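Local structure of HD domain-containing protein (Aquifex aeolicus, 2HEK) at the interface of chains A and B. The protein is an uncharacterised, mainly helical HD-domain protein that binds GDP and a zinc ion at separate sites and may act as a dGTPase. Numbering follows the deposited sequence. Chains: chain A/B, Hypothetical protein.

Contact 1: the interface of chains A and B. Residues chain A 41, 45-46, 48; chain B 32, 48-50, 52-53, 168, 172.
A:Gln48 reaches over the two-fold axis onto its own twin, B:Gln48, then crosses B:Thr50 and passes B:Glu53 at a slant. Its CB packs against B:Gln48 CB at 3.7 Å and lies close to the B:Gln48 carbonyl. CG, placed anti to its own carbonyl carbon and beside the backbone N (chi1 -60°), stays near that B:Gln48 oxygen and comes alongside carboxylate oxygen OE1 of B:Glu53. A bend at chi2 turns the amide toward B:Thr50, whose methyl CG2 touches amide carbon CD at 3.8 Å, the two side chains meeting at about a right angle; NE2 sits against the same methyl. At the tip, the amide plane lies 8° from that of the B:Glu53 carboxylate, and amide oxygen OE1 of A:Gln48 lies 3.1 Å from a water O. The same water O lies 2.7 Å from the A:Pro45 carbonyl O and also meets B:Glu53 OE2 and B:Arg32 NE, so polar groups of both chains converge on it. A second water joins A:Ser46 OG, B:Glu53 OE1 and B:Arg168 NH1. The B:Glu53 carboxylate is held within its own chain by the backbone N of B:Thr50, which meets OE1 at 2.9 Å from above the carboxylate plane. Apolar contacts flank the waters: A:Pro45 CB rests on B:Glu53 CG, and A:Ser46 CB touches B:Phe172 CZ. B:Arg32 NH2 makes a weak hydrogen bond to the A:Tyr41 carbonyl. In this two-fold contact of identical chains, perhaps a biological dimer, chain A supplies 3-10 helix 40-42 and the loop after it; chain B supplies 3-10 helix 30-33, the start of helix 51-69 with its preceding loop, and the end of helix 160-173.

Contact 2: the interface of chains A and B. Residues chain A 5-6, 32, 52-53, 56; chain B 41-42, 45-46.
A:Arg32 and B:Tyr41 meet where the guanidinium crosses the boundary between the two identical chains: NH2 donates to the B:Tyr41 carbonyl O at 2.8 Å, with a bent 117° angle at the hydrogen and the acceptor well out of the guanidinium plane. The tight part runs from this guanidinium to B:Pro45, which has 81 Å² of its surface hidden. A:Phe52 CZ lies over one guanidinium face near its rim, and methyl CD2 of B:Leu42 sits off-centre over the opposite one, while A:Arg32 CD comes in plane to the edge of the B:Tyr41 ring, 3.9 Å from CE1. Next to it B:Pro45 wedges in, its CB 3.8 Å from A:Glu53 CG and also against A:Phe52 CE2, its CG against A:Phe5 CD1. A:Glu53 bends at chi2 (92°) to curl its carboxylate past the B:Pro45 carbonyl, where a water links OE2, that carbonyl and A:Arg32 NE. An alanine in place of A:Arg32 would probably leave the B:Tyr41 carbonyl without this donor and that water without its guanidinium partner, and open a gap between A:Phe52 and B:Leu42. The other flank is looser and mediated by water: one water joins the A:Ser6 carbonyl to the backbone N of B:Ser46, and another joins it to B:Ser46 OG, 2.7 Å from that water O. Chain A contributes strand 2-7, the 3-10 helix 30-33 and helix 51-69; chain B contributes the end of 3-10 helix 38-42 and the following loop.

Contact 1: the interface of chains A and B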
loop_
_atom_site.group_PDB
_atom_site.type_symbol
_atom_site.label_atom_id
_atom_site.label_comp_id
_atom_site.label_asym_id
_atom_site.label_seq_id
_atom_site.Cartn_x
_atom_site.Cartn_y
_atom_site.Cartn_z
ATOM N N TYR A 41 -21.626 7.120 -8.295
ATOM C CA TYR A 41 -21.496 7.267 -6.828
ATOM C C TYR A 41 -22.760 6.760 -6.130
ATOM O O TYR A 41 -22.756 6.514 -4.917
ATOM C CB TYR A 41 -21.215 8.724 -6.435
ATOM C CG TYR A 41 -22.412 9.637 -6.668
ATOM C CD1 TYR A 41 -23.256 9.982 -5.626
ATOM C CD2 TYR A 41 -22.710 10.129 -7.927
ATOM C CE1 TYR A 41 -24.362 10.810 -5.825
ATOM C CE2 TYR A 41 -23.813 10.946 -8.138
ATOM C CZ TYR A 41 -24.636 11.269 -7.084
ATOM O OH TYR A 41 -25.726 12.091 -7.273
ATOM N N PRO A 45 -20.096 4.487 -3.413
ATOM C CA PRO A 45 -20.339 5.803 -2.794
ATOM C C PRO A 45 -19.160 6.779 -2.831
ATOM O O PRO A 45 -19.376 7.992 -2.912
ATOM C CB PRO A 45 -20.715 5.431 -1.335
ATOM C CG PRO A 45 -21.375 4.085 -1.493
ATOM C CD PRO A 45 -20.454 3.394 -2.487
ATOM N N SER A 46 -17.942 6.250 -2.843
ATOM C CA SER A 46 -16.734 7.101 -2.779
ATOM C C SER A 46 -16.275 7.588 -4.180
ATOM O O SER A 46 -15.266 8.288 -4.279
ATOM C CB SER A 46 -15.627 6.335 -2.070
ATOM O OG SER A 46 -15.920 6.201 -0.658
ATOM N N GLN A 48 -16.402 10.019 -6.031
ATOM C CA GLN A 48 -16.730 11.462 -6.038
ATOM C C GLN A 48 -15.718 12.283 -6.837
ATOM O O GLN A 48 -15.861 13.485 -6.941
ATOM C CB GLN A 48 -16.736 11.977 -4.583
ATOM C CG GLN A 48 -17.758 11.276 -3.674
ATOM C CD GLN A 48 -19.152 11.704 -4.003
ATOM O OE1 GLN A 48 -20.092 10.997 -3.756
ATOM N NE2 GLN A 48 -19.285 12.867 -4.584
ATOM N N ARG B 32 -25.008 13.055 0.840
ATOM C CA ARG B 32 -24.213 12.929 -0.405
ATOM C C ARG B 32 -23.907 14.272 -1.021
ATOM O O ARG B 32 -23.063 14.360 -1.922
ATOM C CB ARG B 32 -24.990 12.138 -1.469
ATOM C CG ARG B 32 -24.897 10.674 -1.296
ATOM C CD ARG B 32 -25.631 9.896 -2.381
ATOM N NE ARG B 32 -24.896 8.651 -2.570
ATOM C CZ ARG B 32 -25.423 7.441 -2.487
ATOM N NH1 ARG B 32 -26.708 7.300 -2.259
ATOM N NH2 ARG B 32 -24.659 6.386 -2.676
ATOM N N GLN B 48 -13.043 15.344 -2.212
ATOM C CA GLN B 48 -14.420 15.345 -2.741
ATOM C C GLN B 48 -15.364 14.437 -1.959
ATOM O O GLN B 48 -16.586 14.383 -2.257
ATOM C CB GLN B 48 -14.412 14.871 -4.219
ATOM C CG GLN B 48 -13.542 15.732 -5.159
ATOM C CD GLN B 48 -14.164 17.079 -5.498
ATOM O OE1 GLN B 48 -13.452 18.052 -5.803
ATOM N NE2 GLN B 48 -15.488 17.147 -5.456
ATOM N N HIS B 49 -14.807 13.719 -0.987
ATOM C CA HIS B 49 -15.607 12.793 -0.170
ATOM C C HIS B 49 -16.700 13.527 0.639
ATOM O O HIS B 49 -16.523 14.692 1.029
ATOM C CB HIS B 49 -14.703 11.967 0.747
ATOM C CG HIS B 49 -13.815 12.794 1.642
ATOM N ND1 HIS B 49 -12.864 13.666 1.155
ATOM C CD2 HIS B 49 -13.701 12.827 2.997
ATOM C CE1 HIS B 49 -12.205 14.209 2.173
ATOM N NE2 HIS B 49 -12.699 13.717 3.304
ATOM N N THR B 50 -17.840 12.855 0.857
ATOM C CA THR B 50 -18.974 13.516 1.458
ATOM C C THR B 50 -19.317 12.896 2.819
ATOM O O THR B 50 -18.781 11.824 3.193
ATOM C CB THR B 50 -20.226 13.451 0.559
ATOM O OG1 THR B 50 -20.770 12.146 0.626
ATOM C CG2 THR B 50 -19.938 13.788 -0.927
ATOM N N PHE B 52 -21.951 11.383 3.576
ATOM C CA PHE B 52 -22.642 10.088 3.371
ATOM C C PHE B 52 -21.658 8.908 3.546
ATOM O O PHE B 52 -21.906 7.937 4.320
ATOM C CB PHE B 52 -23.258 10.081 1.985
ATOM C CG PHE B 52 -23.996 8.806 1.615
ATOM C CD1 PHE B 52 -25.398 8.758 1.678
ATOM C CD2 PHE B 52 -23.303 7.689 1.138
ATOM C CE1 PHE B 52 -26.103 7.596 1.311
ATOM C CE2 PHE B 52 -23.996 6.502 0.759
ATOM C CZ PHE B 52 -25.402 6.462 0.855
ATOM N N GLU B 53 -20.553 8.971 2.826
ATOM C CA GLU B 53 -19.518 7.899 2.924
ATOM C C GLU B 53 -18.867 7.869 4.287
ATOM O O GLU B 53 -18.605 6.784 4.812
ATOM C CB GLU B 53 -18.430 8.061 1.889
ATOM C CG GLU B 53 -18.946 8.100 0.454
ATOM C CD GLU B 53 -19.020 9.531 -0.052
ATOM O OE1 GLU B 53 -17.928 10.159 -0.230
ATOM O OE2 GLU B 53 -20.166 10.004 -0.229
ATOM N N ARG B 168 -10.096 8.709 6.311
ATOM C CA ARG B 168 -10.762 9.113 5.070
ATOM C C ARG B 168 -10.213 10.451 4.553
ATOM O O ARG B 168 -9.966 10.615 3.336
ATOM C CB ARG B 168 -12.305 9.195 5.256
ATOM C CG ARG B 168 -13.118 9.342 3.944
ATOM C CD ARG B 168 -14.694 9.198 4.164
ATOM N NE ARG B 168 -14.899 7.920 4.883
ATOM C CZ ARG B 168 -14.948 6.727 4.292
ATOM N NH1 ARG B 168 -14.894 6.615 2.955
ATOM N NH2 ARG B 168 -15.051 5.648 5.023
ATOM N N PHE B 172 -8.279 10.842 0.768
ATOM C CA PHE B 172 -8.750 11.744 -0.289
ATOM C C PHE B 172 -7.891 12.997 -0.482
ATOM O O PHE B 172 -7.684 13.428 -1.595
ATOM C CB PHE B 172 -10.208 12.141 -0.067
ATOM C CG PHE B 172 -11.181 11.043 -0.402
ATOM C CD1 PHE B 172 -11.866 11.049 -1.625
ATOM C CD2 PHE B 172 -11.413 10.006 0.499
ATOM C CE1 PHE B 172 -12.796 9.997 -1.944
ATOM C CE2 PHE B 172 -12.326 8.965 0.217
ATOM C CZ PHE B 172 -12.993 8.927 -1.000
HETATM O O HOH W 1 -15.471 8.526 0.674
HETATM O O HOH W 2 -21.772 8.943 -2.189
#

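Contact 2: the interface of chains A and B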
loop_
_atom_site.group_PDB
_atom_site.type_symbol
_atom_site.label_atom_id
_atom_site.label_comp_id
_atom_site.label_asym_id
_atom_site.label_seq_id
_atom_site.Cartn_x
_atom_site.Cartn_y
_atom_site.Cartn_z
ATOM N N PHE A 5 0.225 20.481 -6.545
ATOM C CA PHE A 5 -1.141 20.124 -6.136
ATOM C C PHE A 5 -1.075 18.743 -5.539
ATOM O O PHE A 5 -0.555 17.837 -6.185
ATOM C CB PHE A 5 -2.042 20.016 -7.353
ATOM C CG PHE A 5 -2.317 21.333 -8.045
ATOM C CD1 PHE A 5 -3.424 22.091 -7.709
ATOM C CD2 PHE A 5 -1.465 21.789 -9.049
ATOM C CE1 PHE A 5 -3.704 23.294 -8.372
ATOM C CE2 PHE A 5 -1.707 23.012 -9.704
ATOM C CZ PHE A 5 -2.833 23.760 -9.361
ATOM N N SER A 6 -1.637 18.549 -4.350
ATOM C CA SER A 6 -1.730 17.203 -3.758
ATOM C C SER A 6 -2.603 16.355 -4.627
ATOM O O SER A 6 -3.685 16.802 -5.039
ATOM C CB SER A 6 -2.387 17.196 -2.354
ATOM O OG SER A 6 -1.563 17.846 -1.423
ATOM N N ARG A 32 -14.372 20.909 -12.223
ATOM C CA ARG A 32 -14.528 20.598 -10.771
ATOM C C ARG A 32 -15.970 20.241 -10.451
ATOM O O ARG A 32 -16.225 19.744 -9.392
ATOM C CB ARG A 32 -14.228 21.830 -9.904
ATOM C CG ARG A 32 -12.805 22.051 -9.616
ATOM C CD ARG A 32 -12.567 23.111 -8.617
ATOM N NE ARG A 32 -11.473 22.615 -7.800
ATOM C CZ ARG A 32 -10.337 23.240 -7.628
ATOM N NH1 ARG A 32 -10.165 24.444 -8.162
ATOM N NH2 ARG A 32 -9.402 22.671 -6.889
ATOM N N PHE A 52 -11.759 17.549 -13.197
ATOM C CA PHE A 52 -10.677 18.509 -12.825
ATOM C C PHE A 52 -9.452 17.757 -12.360
ATOM O O PHE A 52 -8.355 17.913 -12.919
ATOM C CB PHE A 52 -11.185 19.478 -11.754
ATOM C CG PHE A 52 -10.187 20.547 -11.342
ATOM C CD1 PHE A 52 -10.233 21.811 -11.922
ATOM C CD2 PHE A 52 -9.272 20.314 -10.313
ATOM C CE1 PHE A 52 -9.346 22.821 -11.525
ATOM C CE2 PHE A 52 -8.349 21.292 -9.914
ATOM C CZ PHE A 52 -8.387 22.583 -10.548
ATOM N N GLU A 53 -9.602 16.902 -11.354
ATOM C CA GLU A 53 -8.431 16.165 -10.879
ATOM C C GLU A 53 -7.904 15.198 -11.907
ATOM O O GLU A 53 -6.681 14.994 -12.001
ATOM C CB GLU A 53 -8.726 15.399 -9.581
ATOM C CG GLU A 53 -9.306 16.260 -8.441
ATOM C CD GLU A 53 -10.833 16.272 -8.427
ATOM O OE1 GLU A 53 -11.460 15.219 -8.103
ATOM O OE2 GLU A 53 -11.391 17.350 -8.729
ATOM N N LEU A 56 -5.608 17.036 -14.333
ATOM C CA LEU A 56 -4.282 17.279 -13.717
ATOM C C LEU A 56 -3.466 16.013 -13.749
ATOM O O LEU A 56 -2.271 16.034 -14.005
ATOM C CB LEU A 56 -4.436 17.740 -12.240
ATOM C CG LEU A 56 -5.086 19.100 -11.936
ATOM C CD1 LEU A 56 -4.963 19.493 -10.460
ATOM C CD2 LEU A 56 -4.401 20.146 -12.761
ATOM N N TYR B 41 -11.419 21.297 -0.983
ATOM C CA TYR B 41 -11.082 20.856 -2.370
ATOM C C TYR B 41 -10.454 21.982 -3.227
ATOM O O TYR B 41 -9.791 21.718 -4.245
ATOM C CB TYR B 41 -12.336 20.269 -3.080
ATOM C CG TYR B 41 -13.348 21.312 -3.483
ATOM C CD1 TYR B 41 -13.314 21.872 -4.750
ATOM C CD2 TYR B 41 -14.303 21.789 -2.586
ATOM C CE1 TYR B 41 -14.235 22.845 -5.139
ATOM C CE2 TYR B 41 -15.237 22.773 -2.961
ATOM C CZ TYR B 41 -15.175 23.298 -4.244
ATOM O OH TYR B 41 -16.068 24.253 -4.676
ATOM N N LEU B 42 -10.620 23.235 -2.805
ATOM C CA LEU B 42 -10.018 24.352 -3.540
ATOM C C LEU B 42 -8.511 24.397 -3.277
ATOM O O LEU B 42 -7.756 25.060 -4.004
ATOM C CB LEU B 42 -10.701 25.676 -3.161
ATOM C CG LEU B 42 -12.165 25.879 -3.594
ATOM C CD1 LEU B 42 -12.721 27.184 -2.996
ATOM C CD2 LEU B 42 -12.337 25.925 -5.121
ATOM N N PRO B 45 -7.297 19.179 -4.245
ATOM C CA PRO B 45 -8.387 18.998 -5.213
ATOM C C PRO B 45 -9.156 17.684 -5.130
ATOM O O PRO B 45 -10.317 17.662 -5.537
ATOM C CB PRO B 45 -7.701 19.133 -6.579
ATOM C CG PRO B 45 -6.411 19.895 -6.293
ATOM C CD PRO B 45 -5.997 19.446 -4.899
ATOM N N SER B 46 -8.531 16.620 -4.612
ATOM C CA SER B 46 -9.215 15.312 -4.489
ATOM C C SER B 46 -10.084 15.192 -3.222
ATOM O O SER B 46 -10.694 14.149 -2.993
ATOM C CB SER B 46 -8.202 14.188 -4.551
ATOM O OG SER B 46 -7.655 14.114 -5.864
HETATM O O HOH W 3 -5.939 16.527 -3.145
HETATM O O HOH W 4 -11.291 19.564 -7.233
HETATM O O HOH W 5 -5.882 15.931 -6.799
#

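Contact 1 and contact 2 lie about 14 Å apart, measured between the centres of their C-alpha atoms, and are largely the same arrangement with the chains exchanged. Each sets Tyr41, Pro45 and Ser46 of one subunit against Arg32, Phe52 and Glu53 of the other. Contact 1 also includes the Gln48 pair at the two-fold axis, whereas contact 2 extends outward to strand 2-7. Both are parts of one two-fold interface of the deposited four-copy assembly, whose biological role the structure alone does not establish. Arg32, Phe5 and Phe52 line one GDP pocket and Leu42 and Pro45 another, so chain pairing and nucleotide binding may be coupled.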